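Long-range contacts in transcriptional regulator nlh2 (Aquifex aeolicus, PDB 4G3V), which probably controls sigma-54-dependent transcription as an activator whose activity is regulated by its GAF domain, captured here in an inactive state: residues V89-H95 and L109-L115; Y63-V69 and K102-L108. The contacts are given in a common frame with arbitrary orientation. Numbering follows the deposited sequence.

Interaction 1. Residues V89-H95 and L109-L115; sequences VIPNVKH and LTEKHAL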
loop_
_atom_site.group_PDB
_atom_site.type_symbol
_atom_site.label_atom_id
_atom_site.label_comp_id
_atom_site.label_asym_id
_atom_site.label_seq_id
_atom_site.Cartn_x
_atom_site.Cartn_y
_atom_site.Cartn_z
ATOM N N VAL A 89 0.762 17.890 -0.201
ATOM C CA VAL A 89 -0.044 17.882 -1.419
ATOM C C VAL A 89 -0.280 19.342 -1.789
ATOM O O VAL A 89 -1.049 20.037 -1.113
ATOM C CB VAL A 89 -1.389 17.173 -1.154
ATOM C CG1 VAL A 89 -2.261 17.167 -2.405
ATOM C CG2 VAL A 89 -1.134 15.765 -0.635
ATOM N N ILE A 90 0.404 19.822 -2.835
ATOM C CA ILE A 90 0.410 21.253 -3.154
ATOM C C ILE A 90 -0.201 21.524 -4.507
ATOM O O ILE A 90 0.447 21.318 -5.523
ATOM C CB ILE A 90 1.839 21.827 -3.219
ATOM C CG1 ILE A 90 2.626 21.475 -1.960
ATOM C CG2 ILE A 90 1.787 23.340 -3.445
ATOM C CD1 ILE A 90 2.094 22.098 -0.701
ATOM N N PRO A 91 -1.451 21.996 -4.527
ATOM C CA PRO A 91 -2.118 22.354 -5.776
ATOM C C PRO A 91 -1.449 23.575 -6.397
ATOM O O PRO A 91 -0.905 24.402 -5.664
ATOM C CB PRO A 91 -3.547 22.707 -5.335
ATOM C CG PRO A 91 -3.631 22.412 -3.890
ATOM C CD PRO A 91 -2.252 22.367 -3.349
ATOM N N ASN A 92 -1.463 23.670 -7.724
ATOM C CA ASN A 92 -0.959 24.860 -8.400
ATOM C C ASN A 92 0.421 25.242 -7.875
ATOM O O ASN A 92 0.670 26.411 -7.523
ATOM C CB ASN A 92 -1.945 26.009 -8.190
ATOM C CG ASN A 92 -3.396 25.551 -8.282
ATOM O OD1 ASN A 92 -4.177 25.706 -7.336
ATOM N ND2 ASN A 92 -3.759 24.957 -9.420
ATOM N N VAL A 93 1.314 24.251 -7.835
ATOM C CA VAL A 93 2.585 24.377 -7.129
ATOM C C VAL A 93 3.447 25.462 -7.757
ATOM O O VAL A 93 4.272 26.080 -7.089
ATOM C CB VAL A 93 3.352 23.026 -7.104
ATOM C CG1 VAL A 93 3.678 22.551 -8.513
ATOM C CG2 VAL A 93 4.622 23.132 -6.265
ATOM N N LYS A 94 3.231 25.685 -9.047
ATOM C CA LYS A 94 3.983 26.660 -9.819
ATOM C C LYS A 94 3.999 27.995 -9.071
ATOM O O LYS A 94 5.010 28.706 -9.072
ATOM C CB LYS A 94 3.328 26.801 -11.198
ATOM C CG LYS A 94 4.108 27.590 -12.239
ATOM C CD LYS A 94 3.382 27.528 -13.580
ATOM C CE LYS A 94 3.940 28.520 -14.593
ATOM N NZ LYS A 94 5.347 28.226 -14.949
ATOM N N HIS A 95 2.890 28.311 -8.402
ATOM C CA HIS A 95 2.711 29.626 -7.778
ATOM C C HIS A 95 2.743 29.587 -6.258
ATOM O O HIS A 95 2.317 30.541 -5.594
ATOM C CB HIS A 95 1.389 30.243 -8.235
ATOM C CG HIS A 95 1.328 30.501 -9.712
ATOM N ND1 HIS A 95 0.656 29.672 -10.586
ATOM C CD2 HIS A 95 1.876 31.482 -10.466
ATOM C CE1 HIS A 95 0.784 30.141 -11.817
ATOM N NE2 HIS A 95 1.521 31.235 -11.772
ATOM N N LEU A 109 6.086 23.664 -15.896
ATOM C CA LEU A 109 4.772 23.338 -15.351
ATOM C C LEU A 109 3.716 24.346 -15.793
ATOM O O LEU A 109 4.031 25.511 -16.048
ATOM C CB LEU A 109 4.823 23.337 -13.823
ATOM C CG LEU A 109 5.815 22.392 -13.154
ATOM C CD1 LEU A 109 5.684 22.468 -11.634
ATOM C CD2 LEU A 109 5.595 20.974 -13.644
ATOM N N THR A 110 2.469 23.887 -15.889
ATOM C CA THR A 110 1.315 24.771 -16.049
ATOM C C THR A 110 0.772 25.114 -14.673
ATOM O O THR A 110 1.265 24.616 -13.665
ATOM C CB THR A 110 0.174 24.096 -16.822
ATOM O OG1 THR A 110 -0.484 23.148 -15.973
ATOM C CG2 THR A 110 0.699 23.395 -18.073
ATOM N N GLU A 111 -0.260 25.947 -14.629
ATOM C CA GLU A 111 -0.859 26.323 -13.358
ATOM C C GLU A 111 -1.684 25.180 -12.762
ATOM O O GLU A 111 -2.036 25.208 -11.582
ATOM C CB GLU A 111 -1.736 27.566 -13.526
ATOM C CG GLU A 111 -2.309 28.084 -12.213
ATOM C CD GLU A 111 -2.990 29.427 -12.363
ATOM O OE1 GLU A 111 -2.577 30.213 -13.248
ATOM O OE2 GLU A 111 -3.941 29.695 -11.594
ATOM N N LYS A 112 -1.978 24.165 -13.571
ATOM C CA LYS A 112 -2.787 23.041 -13.104
ATOM C C LYS A 112 -1.948 21.961 -12.421
ATOM O O LYS A 112 -2.487 21.102 -11.719
ATOM C CB LYS A 112 -3.581 22.441 -14.264
ATOM C CG LYS A 112 -4.460 23.465 -14.969
ATOM C CD LYS A 112 -5.782 22.861 -15.417
ATOM C CE LYS A 112 -5.598 21.859 -16.544
ATOM N NZ LYS A 112 -6.906 21.517 -17.193
ATOM N N HIS A 113 -0.631 22.003 -12.610
ATOM C CA HIS A 113 0.233 20.989 -11.998
ATOM C C HIS A 113 0.218 21.080 -10.485
ATOM O O HIS A 113 0.370 22.163 -9.916
ATOM C CB HIS A 113 1.679 21.121 -12.475
ATOM C CG HIS A 113 1.952 20.421 -13.767
ATOM N ND1 HIS A 113 1.903 21.069 -14.982
ATOM C CD2 HIS A 113 2.256 19.132 -14.039
ATOM C CE1 HIS A 113 2.173 20.208 -15.947
ATOM N NE2 HIS A 113 2.391 19.023 -15.401
ATOM N N ALA A 114 0.041 19.933 -9.838
ATOM C CA ALA A 114 0.243 19.824 -8.401
ATOM C C ALA A 114 1.523 19.046 -8.121
ATOM O O ALA A 114 2.009 18.283 -8.962
ATOM C CB ALA A 114 -0.931 19.141 -7.747
ATOM N N LEU A 115 2.061 19.245 -6.923
ATOM C CA LEU A 115 3.189 18.475 -6.440
ATOM C C LEU A 115 2.692 17.611 -5.286
ATOM O O LEU A 115 2.061 18.116 -4.358
ATOM C CB LEU A 115 4.303 19.418 -5.973
ATOM C CG LEU A 115 5.640 18.810 -5.547
ATOM C CD1 LEU A 115 6.721 19.874 -5.431
ATOM C CD2 LEU A 115 5.514 18.075 -4.243
HETATM O O HOH W 1 -3.056 21.647 -9.000
#
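Val93 fills the apolar centre of this contact: its CG1 lies 3.7 Å from CD1 of Leu109 and its CG2 3.7 Å from CB of Leu115, so one valine bridges both ends of the segment 109-115. Ile77 of helix 76-84 also touches Val93 and Leu115, while Phe133 of strand 125-135 packs on both leucines, merging the cluster with the domain core. Next to it the backbones pair. Ile90 and Leu115 form an antiparallel hydrogen-bonded pair, with Ile90 N to Leu115 O at 2.8 Å and Leu115 N to Ile90 O at 3.0 Å. The pair joins edge strand 88-90 to strand 113-122 in the antiparallel sheet of the GAF fold, and it illustrates how a short strand can end without losing its neighbour. Beyond Pro91 the chain turns into a 3-10 segment, yet Val93 N still reaches His113 O at 3.1 Å, and a water links Asn92 N (2.9 Å) to Lys112 O (2.8 Å). The facing type I turn, Thr110 to His113, contains an ST turn in which Thr110 OG1 accepts from Lys112 N at 3.0 Å, and the same hydroxyl hydrogen-bonds OE2 of Glu135 in strand 125-135. Farther out, Asn92 ND2 donates to Glu111 O at 2.8 Å. Lys94 NZ makes a weak bond to Leu109 O at 3.2 Å and a further hydrogen bond to Gly106 O.

Interaction 2. Residues Y63-V69 and K102-L108; sequences YFLNKDV and KTGIGRL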
loop_
_atom_site.group_PDB
_atom_site.type_symbol
_atom_site.label_atom_id
_atom_site.label_comp_id
_atom_site.label_asym_id
_atom_site.label_seq_id
_atom_site.Cartn_x
_atom_site.Cartn_y
_atom_site.Cartn_z
ATOM N N TYR A 63 11.212 15.276 -16.800
ATOM C CA TYR A 63 12.067 16.455 -16.736
ATOM C C TYR A 63 13.282 16.244 -15.840
ATOM O O TYR A 63 14.342 16.813 -16.082
ATOM C CB TYR A 63 11.269 17.663 -16.233
ATOM C CG TYR A 63 12.114 18.907 -16.108
ATOM C CD1 TYR A 63 12.332 19.736 -17.204
ATOM C CD2 TYR A 63 12.711 19.243 -14.901
ATOM C CE1 TYR A 63 13.114 20.871 -17.098
ATOM C CE2 TYR A 63 13.494 20.376 -14.784
ATOM C CZ TYR A 63 13.692 21.186 -15.888
ATOM O OH TYR A 63 14.473 22.317 -15.786
ATOM N N PHE A 64 13.128 15.427 -14.805
ATOM C CA PHE A 64 14.212 15.202 -13.852
ATOM C C PHE A 64 15.307 14.263 -14.359
ATOM O O PHE A 64 16.330 14.076 -13.694
ATOM C CB PHE A 64 13.631 14.670 -12.555
ATOM C CG PHE A 64 12.745 15.654 -11.877
ATOM C CD1 PHE A 64 13.274 16.584 -11.006
ATOM C CD2 PHE A 64 11.389 15.673 -12.135
ATOM C CE1 PHE A 64 12.468 17.508 -10.391
ATOM C CE2 PHE A 64 10.574 16.593 -11.516
ATOM C CZ PHE A 64 11.113 17.514 -10.644
ATOM N N LEU A 65 15.102 13.671 -15.528
ATOM C CA LEU A 65 16.113 12.785 -16.075
ATOM C C LEU A 65 17.456 13.511 -16.158
ATOM O O LEU A 65 17.518 14.662 -16.595
ATOM C CB LEU A 65 15.708 12.303 -17.459
ATOM C CG LEU A 65 16.562 11.153 -17.993
ATOM C CD1 LEU A 65 16.322 9.890 -17.175
ATOM C CD2 LEU A 65 16.249 10.915 -19.451
ATOM N N ASN A 66 18.518 12.834 -15.724
ATOM C CA ASN A 66 19.881 13.367 -15.809
ATOM C C ASN A 66 20.061 14.685 -15.067
ATOM O O ASN A 66 20.750 15.588 -15.543
ATOM C CB ASN A 66 20.309 13.538 -17.274
ATOM C CG ASN A 66 20.422 12.213 -18.006
ATOM O OD1 ASN A 66 20.885 11.218 -17.446
ATOM N ND2 ASN A 66 19.989 12.192 -19.259
ATOM N N LYS A 67 19.442 14.790 -13.899
ATOM C CA LYS A 67 19.618 15.963 -13.047
ATOM C C LYS A 67 20.028 15.549 -11.633
ATOM O O LYS A 67 19.392 14.687 -11.018
ATOM C CB LYS A 67 18.339 16.807 -13.027
ATOM C CG LYS A 67 17.993 17.395 -14.394
ATOM C CD LYS A 67 16.904 18.449 -14.310
ATOM C CE LYS A 67 16.749 19.201 -15.628
ATOM N NZ LYS A 67 16.361 18.322 -16.767
ATOM N N ASP A 68 21.106 16.157 -11.137
ATOM C CA ASP A 68 21.640 15.853 -9.815
ATOM C C ASP A 68 21.165 16.897 -8.816
ATOM O O ASP A 68 21.514 18.074 -8.925
ATOM C CB ASP A 68 23.171 15.828 -9.850
ATOM C CG ASP A 68 23.717 14.643 -10.627
ATOM O OD1 ASP A 68 23.158 13.530 -10.491
ATOM O OD2 ASP A 68 24.703 14.823 -11.380
ATOM N N VAL A 69 20.370 16.467 -7.845
ATOM C CA VAL A 69 19.735 17.400 -6.922
ATOM C C VAL A 69 19.748 16.870 -5.499
ATOM O O VAL A 69 19.405 15.711 -5.267
ATOM C CB VAL A 69 18.274 17.638 -7.308
ATOM C CG1 VAL A 69 17.703 18.786 -6.507
ATOM C CG2 VAL A 69 18.160 17.908 -8.794
ATOM N N LYS A 102 13.842 23.838 -7.201
ATOM C CA LYS A 102 15.275 23.617 -7.274
ATOM C C LYS A 102 15.681 23.281 -8.702
ATOM O O LYS A 102 16.659 23.825 -9.236
ATOM C CB LYS A 102 15.685 22.489 -6.322
ATOM C CG LYS A 102 17.178 22.192 -6.313
ATOM C CD LYS A 102 18.003 23.443 -6.021
ATOM C CE LYS A 102 19.494 23.195 -6.196
ATOM N NZ LYS A 102 20.282 24.445 -6.000
ATOM N N THR A 103 14.907 22.398 -9.322
ATOM C CA THR A 103 15.223 21.871 -10.642
ATOM C C THR A 103 14.753 22.778 -11.767
ATOM O O THR A 103 14.858 22.423 -12.939
ATOM C CB THR A 103 14.560 20.510 -10.837
ATOM O OG1 THR A 103 13.158 20.620 -10.543
ATOM C CG2 THR A 103 15.202 19.491 -9.913
ATOM N N GLY A 104 14.222 23.944 -11.418
ATOM C CA GLY A 104 13.737 24.870 -12.422
ATOM C C GLY A 104 12.616 24.281 -13.261
ATOM O O GLY A 104 12.261 24.848 -14.294
ATOM N N ILE A 105 12.043 23.159 -12.815
ATOM C CA ILE A 105 10.931 22.546 -13.533
ATOM C C ILE A 105 9.771 23.520 -13.591
ATOM O O ILE A 105 8.935 23.443 -14.486
ATOM C CB ILE A 105 10.454 21.223 -12.894
ATOM C CG1 ILE A 105 9.299 20.631 -13.707
ATOM C CG2 ILE A 105 10.009 21.439 -11.449
ATOM C CD1 ILE A 105 8.797 19.293 -13.178
ATOM N N GLY A 106 9.727 24.440 -12.632
ATOM C CA GLY A 106 8.657 25.418 -12.563
ATOM C C GLY A 106 8.214 25.970 -13.906
ATOM O O GLY A 106 7.026 25.968 -14.223
ATOM N N ARG A 107 9.167 26.447 -14.702
ATOM C CA ARG A 107 8.843 27.116 -15.960
ATOM C C ARG A 107 8.217 26.165 -16.975
ATOM O O ARG A 107 7.615 26.604 -17.951
ATOM C CB ARG A 107 10.099 27.736 -16.562
ATOM C CG ARG A 107 11.086 26.719 -17.083
ATOM C CD ARG A 107 12.302 27.398 -17.700
ATOM N NE ARG A 107 12.733 26.707 -18.908
ATOM C CZ ARG A 107 13.308 25.511 -18.909
ATOM N NH1 ARG A 107 13.520 24.869 -17.762
ATOM N NH2 ARG A 107 13.666 24.950 -20.053
ATOM N N LEU A 108 8.374 24.866 -16.741
ATOM C CA LEU A 108 7.803 23.843 -17.616
ATOM C C LEU A 108 6.408 23.406 -17.161
ATOM O O LEU A 108 5.645 22.838 -17.945
ATOM C CB LEU A 108 8.729 22.624 -17.677
ATOM C CG LEU A 108 8.207 21.461 -18.524
ATOM C CD1 LEU A 108 7.954 21.908 -19.971
ATOM C CD2 LEU A 108 9.175 20.285 -18.481
#
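Tyr63 and Thr103 bury the greatest areas here, 114 and 93 Å², and the contact shows how two loops can be joined without sharing any regular secondary structure. The tyrosine side chain points across to 102-108. At the tip of the side chain, Tyr63 OH donates to the backbone Thr103 O at 2.9 Å, an acceptor near the ring plane, and also receives a weak hydrogen bond from Arg107 NH1 at 3.4 Å. One face of the ring rests on Ile105, whose CA sits 4.0 Å from the ring centroid in a CH-pi contact, while Tyr63 CD2 meets Ile105 CB at 3.6 Å. Tyr63 CD1 approaches Leu108 CD2 at 3.4 Å, so the ring is held by both polar and apolar contacts. In the GAF fold these loops belong to different parts of the domain: 63-69 connects strands 54-61 and 70-72, whereas 102-108 lies in the long connection between strands 88-90 and 113-122. His44 of strand 44-51 touches Phe64, Ile105 and Leu108, placing the sheet beside the junction. Thr103 fits between two further residues of the first loop, its OG1 lying 3.2 Å from Phe64 CE1 and its CG2 3.5 Å from Val69 CG2. Val69 also packs its CG1 against Lys102 CG at 3.5 Å. Phe64 extends the apolar contact to Ile105, CE2 to CD1 at 3.6 Å, and its ring meets Phe46 edge-to-face. Between Phe64 and Val69 the chain makes a type II turn, Phe64 to Lys67, folded back so that Lys67 NZ hydrogen-bonds Tyr63 O at 2.6 Å.

How the interactions relate
The centres of interactions 1 and 2 are about 15 Å apart, each about 14 Å from the centre of the chain, within the GAF domain. Their segments alternate in sequence: 63-69, 89-95, 102-108, then 109-115, so the long connection between strands 88-90 and 113-122 contributes to both. Interaction 1 closes that connection at its two ends, on the edge of the sheet; interaction 2 ties its later part to the loop leading into strand 70-72, the opposite outermost strand. They meet directly where Lys94 NZ lies 2.9 Å from Gly106 O, a probable hydrogen bond. The connection is thus closed on itself at one edge of the sheet and tied, through its later part, to the loop that leads into the strand at the other edge.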